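Local coordinates for protein 3-oxo-glucose-6-phosphate:glutamate aminotransferase (Bacillus subtilis subsp. subtilis, PDB 4K2M) that catalyses the reversible pyridoxal phosphate-dependent transamination of 3-dehydroglucose 6-phosphate with glutamate to give kanosamine 6-phosphate in the biosynthesis of the antibiotic kanosamine, at residues P149-S154 with V198-K203. Numbering follows the deposited sequence.
With O1G (3-deoxy-3-[(E)-({3-hydroxy-2-methyl-5-[(phosphonooxy)methyl]pyridin-4-yl}methylidene)amino]-6-O-phosphono-alpha-D-gluco pyranose), chain C; EDO (1,2-ethanediol), chain G.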
ATOM      1  N   PRO A 149      -5.479  20.413 -13.704  1.00 11.62           N
ATOM      2  CA  PRO A 149      -6.262  21.388 -12.930  1.00 12.05           C
ATOM      3  C   PRO A 149      -5.735  21.551 -11.507  1.00 13.69           C
ATOM      4  O   PRO A 149      -4.993  20.699 -10.994  1.00 13.00           O
ATOM      5  CB  PRO A 149      -7.661  20.763 -12.908  1.00 10.55           C
ATOM      6  CG  PRO A 149      -7.382  19.281 -12.904  1.00 12.12           C
ATOM      7  CD  PRO A 149      -6.169  19.104 -13.799  1.00 10.61           C
ATOM      8  N   ALA A 150      -6.146  22.634 -10.853  1.00 12.10           N
ATOM      9  CA  ALA A 150      -5.697  22.920  -9.496  1.00 12.00           C
ATOM     10  C   ALA A 150      -6.730  22.575  -8.429  1.00 14.03           C
ATOM     11  O   ALA A 150      -6.522  22.885  -7.245  1.00 15.42           O
ATOM     12  CB  ALA A 150      -5.320  24.401  -9.390  1.00 13.83           C
ATOM     13  N   ASN A 151      -7.833  21.938  -8.822  1.00 13.53           N
ATOM     14  CA  ASN A 151      -8.926  21.692  -7.881  1.00 12.59           C
ATOM     15  C   ASN A 151      -9.162  20.223  -7.551  1.00 14.21           C
ATOM     16  O   ASN A 151     -10.212  19.863  -7.021  1.00 14.46           O
ATOM     17  CB  ASN A 151     -10.223  22.316  -8.411  1.00 14.12           C
ATOM     18  CG  ASN A 151     -10.708  21.660  -9.690  1.00 13.81           C
ATOM     19  OD1 ASN A 151      -9.925  21.031 -10.409  1.00 13.43           O
ATOM     20  ND2 ASN A 151     -12.009  21.799  -9.987  1.00 12.29           N
ATOM     21  N   SER A 152      -8.189  19.371  -7.850  1.00 11.85           N
ATOM     22  CA  SER A 152      -8.312  17.949  -7.530  1.00 15.74           C
ATOM     23  C   SER A 152      -7.881  17.705  -6.080  1.00 14.01           C
ATOM     24  O   SER A 152      -7.426  18.617  -5.385  1.00 14.88           O
ATOM     25  CB  SER A 152      -7.435  17.122  -8.481  1.00 16.43           C
ATOM     26  OG  SER A 152      -7.682  15.737  -8.293  1.00 17.16           O
ATOM     27  N   PHE A 153      -8.032  16.476  -5.617  1.00  9.97           N
ATOM     28  CA  PHE A 153      -7.458  16.070  -4.339  1.00  8.65           C
ATOM     29  C   PHE A 153      -5.940  16.166  -4.461  1.00 13.63           C
ATOM     30  O   PHE A 153      -5.387  16.004  -5.553  1.00 15.31           O
ATOM     31  CB  PHE A 153      -7.895  14.632  -4.039  1.00 10.49           C
ATOM     32  CG  PHE A 153      -7.343  14.077  -2.749  1.00 11.06           C
ATOM     33  CD1 PHE A 153      -7.604  14.699  -1.529  1.00 13.68           C
ATOM     34  CD2 PHE A 153      -6.594  12.915  -2.758  1.00 14.49           C
ATOM     35  CE1 PHE A 153      -7.097  14.177  -0.331  1.00 15.53           C
ATOM     36  CE2 PHE A 153      -6.070  12.394  -1.570  1.00 19.13           C
ATOM     37  CZ  PHE A 153      -6.328  13.023  -0.360  1.00 16.12           C
ATOM     38  N   SER A 154      -5.248  16.427  -3.352  1.00 13.39           N
ATOM     39  CA  SER A 154      -3.806  16.689  -3.410  1.00 16.09           C
ATOM     40  C   SER A 154      -3.006  15.539  -4.019  1.00 15.47           C
ATOM     41  O   SER A 154      -1.861  15.715  -4.437  1.00 14.36           O
ATOM     42  CB  SER A 154      -3.257  17.010  -2.010  1.00 14.88           C
ATOM     43  OG  SER A 154      -3.809  18.209  -1.507  1.00 18.10           O
ATOM     44  N   VAL A 198      -8.534  15.422 -14.867  1.00 10.84           N
ATOM     45  CA  VAL A 198      -9.150  14.719 -13.756  1.00 12.85           C
ATOM     46  C   VAL A 198     -10.656  14.648 -13.962  1.00 12.40           C
ATOM     47  O   VAL A 198     -11.302  15.661 -14.245  1.00 11.25           O
ATOM     48  CB  VAL A 198      -8.878  15.445 -12.442  1.00 10.30           C
ATOM     49  CG1 VAL A 198      -9.521  14.683 -11.265  1.00 11.01           C
ATOM     50  CG2 VAL A 198      -7.378  15.607 -12.222  1.00 12.63           C
ATOM     51  N   HIS A 199     -11.228  13.461 -13.816  1.00 12.73           N
ATOM     52  CA  HIS A 199     -12.677  13.349 -13.963  1.00 12.29           C
ATOM     53  C   HIS A 199     -13.296  13.632 -12.609  1.00 14.31           C
ATOM     54  O   HIS A 199     -13.733  12.733 -11.894  1.00 13.12           O
ATOM     55  CB  HIS A 199     -13.069  11.980 -14.520  1.00 11.01           C
ATOM     56  CG  HIS A 199     -12.361  11.671 -15.804  1.00 11.51           C
ATOM     57  ND1 HIS A 199     -12.129  12.631 -16.757  1.00 15.33           N
ATOM     58  CD2 HIS A 199     -11.786  10.530 -16.255  1.00 18.94           C
ATOM     59  CE1 HIS A 199     -11.440  12.098 -17.756  1.00 17.00           C
ATOM     60  NE2 HIS A 199     -11.216  10.832 -17.475  1.00 17.10           N
ATOM     61  N   LEU A 200     -13.281  14.906 -12.245  1.00 11.35           N
ATOM     62  CA  LEU A 200     -13.556  15.313 -10.872  1.00 13.26           C
ATOM     63  C   LEU A 200     -15.011  15.124 -10.504  1.00 12.88           C
ATOM     64  O   LEU A 200     -15.919  15.461 -11.284  1.00 11.89           O
ATOM     65  CB  LEU A 200     -13.179  16.784 -10.692  1.00 13.75           C
ATOM     66  CG  LEU A 200     -13.103  17.259  -9.242  1.00 11.65           C
ATOM     67  CD1 LEU A 200     -12.076  16.438  -8.437  1.00 13.65           C
ATOM     68  CD2 LEU A 200     -12.718  18.741  -9.240  1.00 13.54           C
ATOM     69  N   TYR A 201     -15.209  14.576  -9.303  1.00 10.67           N
ATOM     70  CA  TYR A 201     -16.520  14.280  -8.728  1.00 10.90           C
ATOM     71  C   TYR A 201     -17.240  13.181  -9.509  1.00 13.68           C
ATOM     72  O   TYR A 201     -18.390  12.860  -9.204  1.00 12.76           O
ATOM     73  CB  TYR A 201     -17.400  15.537  -8.643  1.00 13.39           C
ATOM     74  CG  TYR A 201     -16.711  16.738  -8.020  1.00 13.20           C
ATOM     75  CD1 TYR A 201     -15.804  16.591  -6.982  1.00  9.93           C
ATOM     76  CD2 TYR A 201     -16.993  18.012  -8.467  1.00  9.74           C
ATOM     77  CE1 TYR A 201     -15.174  17.699  -6.411  1.00 14.26           C
ATOM     78  CE2 TYR A 201     -16.373  19.118  -7.910  1.00 12.43           C
ATOM     79  CZ  TYR A 201     -15.476  18.953  -6.879  1.00 14.25           C
ATOM     80  OH  TYR A 201     -14.878  20.075  -6.349  1.00 14.13           O
ATOM     81  N   GLY A 202     -16.563  12.598 -10.501  1.00 10.77           N
ATOM     82  CA  GLY A 202     -17.166  11.557 -11.332  1.00 11.69           C
ATOM     83  C   GLY A 202     -17.638  12.057 -12.692  1.00 15.09           C
ATOM     84  O   GLY A 202     -18.192  11.298 -13.490  1.00 13.57           O
ATOM     85  N   LYS A 203     -17.394  13.332 -12.973  1.00 12.77           N
ATOM     86  CA  LYS A 203     -17.766  13.926 -14.268  1.00  9.50           C
ATOM     87  C   LYS A 203     -16.638  13.699 -15.274  1.00 14.31           C
ATOM     88  O   LYS A 203     -15.477  13.958 -14.979  1.00 13.67           O
ATOM     89  CB  LYS A 203     -17.978  15.434 -14.091  1.00  9.77           C
ATOM     90  CG  LYS A 203     -18.281  16.212 -15.357  1.00 14.64           C
ATOM     91  CD  LYS A 203     -19.669  15.925 -15.882  1.00 20.44           C
ATOM     92  CE  LYS A 203     -20.010  16.890 -17.020  1.00 23.66           C
ATOM     93  NZ  LYS A 203     -21.365  16.596 -17.565  1.00 23.77           N
TER
HETATM   94  P   O1G C 501      -5.826   7.010  -3.646  1.00 18.25           P
HETATM   95  C3A O1G C 501      -8.879  11.385  -5.947  1.00 19.79           C
HETATM   96  O3  O1G C 501     -10.062  11.747  -5.396  1.00 26.82           O
HETATM   97  C1  O1G C 501     -10.601  11.786   0.168  1.00 25.70           C
HETATM   98  N1' O1G C 501      -7.301  11.437  -7.708  1.00 19.07           N
HETATM   99  C2  O1G C 501     -10.276  11.821  -1.327  1.00 29.37           C
HETATM  100  O2  O1G C 501     -11.533  12.267  -1.941  1.00 22.60           O
HETATM  101  C9A O1G C 501      -8.483  11.834  -7.211  1.00 15.95           C
HETATM  102  C2A O1G C 501      -9.342  12.750  -8.066  1.00 19.04           C
HETATM  103  C3  O1G C 501      -9.823  10.464  -1.893  1.00 25.51           C
HETATM  104  N3' O1G C 501      -9.311  10.779  -3.239  1.00 26.32           N
HETATM  105  O1  O1G C 501     -11.811  11.059   0.435  1.00 31.21           O
HETATM  106  C4  O1G C 501      -8.779   9.776  -0.991  1.00 24.51           C
HETATM  107  O4  O1G C 501      -8.878   8.407  -1.428  1.00 24.61           O
HETATM  108  C4A O1G C 501      -8.062  10.543  -5.214  1.00 17.86           C
HETATM  109  C4B O1G C 501      -8.444  10.076  -3.865  1.00 20.65           C
HETATM  110  C5  O1G C 501      -9.304   9.794   0.444  1.00 21.20           C
HETATM  111  O5  O1G C 501      -9.551  11.131   0.893  1.00 27.10           O
HETATM  112  C5A O1G C 501      -6.839  10.151  -5.751  1.00 19.33           C
HETATM  113  C5T O1G C 501      -5.801   9.233  -5.085  1.00 17.29           C
HETATM  114  C6  O1G C 501      -8.300   9.336   1.464  1.00 24.29           C
HETATM  115  C6A O1G C 501      -6.482  10.624  -7.005  1.00 20.63           C
HETATM  116  OP1 O1G C 501      -4.322   7.181  -3.686  1.00 15.72           O
HETATM  117  OP2 O1G C 501      -6.268   5.633  -4.012  1.00 15.08           O
HETATM  118  OP3 O1G C 501      -6.435   7.588  -2.348  1.00 18.05           O
HETATM  119  OP4 O1G C 501      -6.383   7.924  -4.888  1.00 19.04           O
HETATM  120  O6  O1G C 501      -8.804   9.099   2.724  1.00 25.48           O
HETATM  121  P'  O1G C 501      -8.188   7.939   3.651  1.00 24.17           P
HETATM  122  OP6 O1G C 501      -8.441   6.645   2.906  1.00 21.28           O
HETATM  123  OP7 O1G C 501      -6.723   8.231   3.883  1.00 23.94           O
HETATM  124  OP8 O1G C 501      -9.029   8.072   4.924  1.00 22.75           O
HETATM  125  C1  EDO G 505     -13.698  23.228  -5.673  1.00 23.19           C
HETATM  126  O1  EDO G 505     -12.311  23.550  -5.702  1.00 31.14           O
HETATM  127  C2  EDO G 505     -14.251  23.154  -7.089  1.00 18.57           C
HETATM  128  O2  EDO G 505     -13.717  21.994  -7.732  1.00 24.64           O
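Two loops that follow neighbouring parallel strands, 145-148 and 192-195, of the mixed sheet of an aspartate-aminotransferase fold meet here beside the external aldimine O1G. No direct hydrogen bond joins 149-154 to 198-203; the loops touch by van der Waals contact, methyl groups meeting polar as well as apolar atoms, and an ethanediol bridges them. Val198 forks at CB: CG2 rests on Pro149 CG at 3.7 Å, the two side chains meeting at a slant, while CG1, anti to the backbone N (chi1 -179°), reaches both Ser152 OG and the cofactor methyl C2A. Ser152 OG, likewise anti to its backbone N, lies 3.4 Å from O1G C2A and shares a hydrogen bond with Thr156 OG1 in the first turn of helix 154-163. Leu200 sets both methyls against the Asn151-Ser152 link: CD1 lies near Ser152 CA, and CD2 meets the side-chain amide of Asn151, 3.2 Å from ND2, a tight approach. With CG wedged between backbone N and C (chi1 65°), Asn151 sends ND2 to Phe177 O and, through a bent bond of 2.8 Å (138° at the hydrogen), to O2 of the ethanediol EDO. EDO O2 in turn donates to Tyr201 OH at 2.6 Å, so a molecule probably taken from the crystallisation liquor links the loops. Leu200 CG sits over the centre of one face of the Tyr201 ring, 3.5 Å above its plane. Phe153 turns from the junction, O1G C2 standing 3.8 Å above its ring centre and CD2 lying 3.5 Å from N3'; His277 of the second subunit meets the ring edge-to-face. The chemistry thus divides: Val198 and Ser152 border the cofactor methyl, Phe153 lays an aromatic face against the imine and the sugar, and the backbone N-H of Tyr201, by holding OE1, probably helps orient the Gln227 amide whose NE2 binds O1G.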